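Local structure of putative glucarate dehydratase (Pseudomonas fluorescens, 4IT1) at residues Leu288-Val293 with Asn307-Val312. The protein probably catalyses the magnesium-dependent dehydration of D-glucarate to 5-dehydro-4-deoxy-D-glucarate, as a member of the mandelate racemase/muconate lactonizing enzyme family. Sequence-based numbering, arbitrary orientation.
With MG (magnesium ion), chain E.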
ATOM      1  N   LEU A 288      -7.306 -21.596  -8.138  1.00 51.15           N
ATOM      2  CA  LEU A 288      -8.445 -21.245  -7.293  1.00 44.35           C
ATOM      3  C   LEU A 288      -8.455 -19.771  -6.944  1.00 37.19           C
ATOM      4  O   LEU A 288      -7.439 -19.201  -6.526  1.00 44.39           O
ATOM      5  CB  LEU A 288      -8.498 -22.117  -6.043  1.00 39.88           C
ATOM      6  CG  LEU A 288      -8.466 -23.630  -6.281  1.00 48.33           C
ATOM      7  CD1 LEU A 288      -8.517 -24.373  -4.958  1.00 46.63           C
ATOM      8  CD2 LEU A 288      -9.593 -24.084  -7.202  1.00 49.81           C
ATOM      9  N   ALA A 289      -9.617 -19.162  -7.143  1.00 33.33           N
ATOM     10  CA  ALA A 289      -9.848 -17.765  -6.816  1.00 36.39           C
ATOM     11  C   ALA A 289     -10.809 -17.709  -5.637  1.00 40.96           C
ATOM     12  O   ALA A 289     -11.543 -18.674  -5.388  1.00 40.19           O
ATOM     13  CB  ALA A 289     -10.453 -17.041  -8.011  1.00 35.10           C
ATOM     14  N   THR A 290     -10.815 -16.584  -4.923  1.00 38.61           N
ATOM     15  CA  THR A 290     -11.724 -16.421  -3.794  1.00 38.96           C
ATOM     16  C   THR A 290     -12.193 -14.989  -3.585  1.00 34.82           C
ATOM     17  O   THR A 290     -11.466 -14.037  -3.842  1.00 35.42           O
ATOM     18  CB  THR A 290     -11.083 -16.904  -2.464  1.00 38.37           C
ATOM     19  OG1 THR A 290     -12.095 -17.002  -1.449  1.00 35.46           O
ATOM     20  CG2 THR A 290     -10.006 -15.944  -1.989  1.00 32.93           C
ATOM     21  N   ASN A 291     -13.421 -14.849  -3.110  1.00 42.21           N
ATOM     22  CA  ASN A 291     -13.781 -13.671  -2.333  1.00 44.10           C
ATOM     23  C   ASN A 291     -14.569 -14.063  -1.073  1.00 44.81           C
ATOM     24  O   ASN A 291     -15.477 -13.359  -0.627  1.00 47.94           O
ATOM     25  CB  ASN A 291     -14.429 -12.567  -3.191  1.00 41.36           C
ATOM     26  CG  ASN A 291     -15.730 -12.982  -3.852  1.00 41.68           C
ATOM     27  OD1 ASN A 291     -16.219 -14.104  -3.708  1.00 47.15           O
ATOM     28  ND2 ASN A 291     -16.308 -12.047  -4.595  1.00 55.23           N
ATOM     29  N   MET A 292     -14.184 -15.206  -0.509  1.00 46.92           N
ATOM     30  CA  MET A 292     -14.836 -15.769   0.678  1.00 47.85           C
ATOM     31  C   MET A 292     -13.832 -16.092   1.766  1.00 45.30           C
ATOM     32  O   MET A 292     -14.048 -15.735   2.922  1.00 46.94           O
ATOM     33  CB  MET A 292     -15.647 -17.015   0.328  1.00 39.18           C
ATOM     34  CG  MET A 292     -16.998 -16.690  -0.300  1.00 48.27           C
ATOM     35  SD  MET A 292     -17.906 -18.138  -0.862  1.00 51.52           S
ATOM     36  CE  MET A 292     -18.629 -18.719   0.680  1.00 56.08           C
ATOM     37  N   VAL A 293     -12.735 -16.754   1.397  1.00 40.51           N
ATOM     38  CA  VAL A 293     -11.732 -17.141   2.383  1.00 39.00           C
ATOM     39  C   VAL A 293     -10.596 -16.128   2.541  1.00 42.66           C
ATOM     40  O   VAL A 293      -9.810 -16.210   3.483  1.00 43.12           O
ATOM     41  CB  VAL A 293     -11.209 -18.567   2.159  1.00 40.01           C
ATOM     42  CG1 VAL A 293     -12.363 -19.552   2.224  1.00 36.28           C
ATOM     43  CG2 VAL A 293     -10.467 -18.680   0.827  1.00 47.43           C
ATOM     44  N   ASN A 307      -1.096 -21.700   1.457  1.00 49.23           N
ATOM     45  CA  ASN A 307      -1.287 -21.652  -0.001  1.00 56.64           C
ATOM     46  C   ASN A 307      -2.697 -22.099  -0.454  1.00 48.79           C
ATOM     47  O   ASN A 307      -2.845 -22.938  -1.339  1.00 52.57           O
ATOM     48  CB  ASN A 307      -0.172 -22.434  -0.720  1.00 64.00           C
ATOM     49  CG  ASN A 307      -0.207 -22.258  -2.226  1.00 72.53           C
ATOM     50  OD1 ASN A 307      -0.405 -21.152  -2.742  1.00 79.64           O
ATOM     51  ND2 ASN A 307      -0.016 -23.357  -2.944  1.00 81.20           N
ATOM     52  N   SER A 308      -3.726 -21.516   0.156  1.00 50.29           N
ATOM     53  CA  SER A 308      -5.124 -21.891  -0.117  1.00 46.33           C
ATOM     54  C   SER A 308      -5.652 -21.412  -1.461  1.00 47.53           C
ATOM     55  O   SER A 308      -6.389 -22.136  -2.138  1.00 56.03           O
ATOM     56  CB  SER A 308      -6.052 -21.356   0.973  1.00 42.21           C
ATOM     57  OG  SER A 308      -5.705 -21.870   2.240  1.00 45.51           O
ATOM     58  N   VAL A 309      -5.300 -20.183  -1.828  1.00 45.79           N
ATOM     59  CA  VAL A 309      -5.806 -19.572  -3.049  1.00 45.17           C
ATOM     60  C   VAL A 309      -4.682 -18.995  -3.900  1.00 50.50           C
ATOM     61  O   VAL A 309      -3.638 -18.586  -3.386  1.00 46.33           O
ATOM     62  CB  VAL A 309      -6.869 -18.481  -2.765  1.00 44.98           C
ATOM     63  CG1 VAL A 309      -8.060 -19.086  -2.052  1.00 45.04           C
ATOM     64  CG2 VAL A 309      -6.288 -17.324  -1.965  1.00 46.46           C
ATOM     65  N   GLN A 310      -4.915 -18.967  -5.207  1.00 44.96           N
ATOM     66  CA  GLN A 310      -3.930 -18.478  -6.158  1.00 43.42           C
ATOM     67  C   GLN A 310      -4.332 -17.115  -6.699  1.00 44.22           C
ATOM     68  O   GLN A 310      -3.518 -16.428  -7.305  1.00 42.16           O
ATOM     69  CB  GLN A 310      -3.770 -19.482  -7.295  1.00 44.32           C
ATOM     70  CG  GLN A 310      -3.147 -20.803  -6.860  1.00 48.53           C
ATOM     71  CD  GLN A 310      -4.067 -21.632  -5.973  1.00 54.11           C
ATOM     72  OE1 GLN A 310      -5.202 -21.937  -6.349  1.00 44.94           O
ATOM     73  NE2 GLN A 310      -3.579 -21.999  -4.785  1.00 49.80           N
ATOM     74  N   ILE A 311      -5.589 -16.727  -6.462  1.00 38.01           N
ATOM     75  CA  ILE A 311      -6.144 -15.488  -6.998  1.00 41.73           C
ATOM     76  C   ILE A 311      -7.095 -14.849  -5.988  1.00 41.57           C
ATOM     77  O   ILE A 311      -8.015 -15.500  -5.494  1.00 47.07           O
ATOM     78  CB  ILE A 311      -6.926 -15.723  -8.320  1.00 37.26           C
ATOM     79  CG1 ILE A 311      -6.017 -16.285  -9.423  1.00 44.13           C
ATOM     80  CG2 ILE A 311      -7.582 -14.428  -8.776  1.00 36.33           C
ATOM     81  CD1 ILE A 311      -6.706 -17.262 -10.362  1.00 44.76           C
ATOM     82  N   VAL A 312      -6.876 -13.571  -5.704  1.00 40.64           N
ATOM     83  CA  VAL A 312      -7.749 -12.819  -4.821  1.00 47.35           C
ATOM     84  C   VAL A 312      -8.616 -11.857  -5.626  1.00 50.78           C
ATOM     85  O   VAL A 312      -8.102 -11.016  -6.368  1.00 48.69           O
ATOM     86  CB  VAL A 312      -6.952 -12.032  -3.757  1.00 46.64           C
ATOM     87  CG1 VAL A 312      -7.901 -11.249  -2.858  1.00 37.98           C
ATOM     88  CG2 VAL A 312      -6.097 -12.978  -2.923  1.00 41.70           C
TER
HETATM   89 MG    MG E 501     -17.799 -14.897  -4.993  1.00 53.20          MG
HETATM   90  O   HOH W   1     -18.495 -13.117  -5.861  1.00 44.79           O
HETATM   91  O   HOH W   2     -17.298 -16.740  -3.983  1.00 41.55           O
HETATM   92  O   HOH W   3     -19.205 -14.630  -3.532  1.00 55.88           O
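Leu288 is gripped through its backbone by Gln310. Its N donates to Gln310 OE1 at 2.8 Å, in the plane of the amide carbonyl. The Gln310 chain is bent at chi2 (69°), which folds its amide back beside Leu288. Leu288 O accepts from Gln310 N at 2.9 Å and, weakly, from Ile311 N. Beyond this point the two strands run parallel. Thr290 N donates to Ile311 O at 3.1 Å, and Ala289 CB packs on Ile311 CB at 3.8 Å. On the face opposite Ala289, Thr290 turns its methyl to Val309: CG2 lies 3.7 Å from Val309 CG1, the two side chains crossing at about a right angle. Val293 CG2 touches the same Val309 methyl.

With OG1 anti to the backbone N (chi1 -167°), the Thr290 hydroxyl accepts from Met292 N and Val293 N, both at 2.9 Å, an ST turn and ST motif. OG1 is also hydrogen-bonded to Asp269. A valine here would probably leave the N-H groups of Met292 and Val293, and Asp269, without their hydroxyl partner.

The strands are neighbours in the barrel of the enolase superfamily, joined by helix 297-306 in a beta-alpha-beta crossover. Asn291 OD1 binds magnesium at 2.2 Å, with Asp243 and Glu268 as the other protein ligands. Backbone bonds and the Gln310 amide thus hold the strand, Val309 packs on Thr290 and Val293, and the Thr290 hydroxyl shapes the turn at this metal ligand.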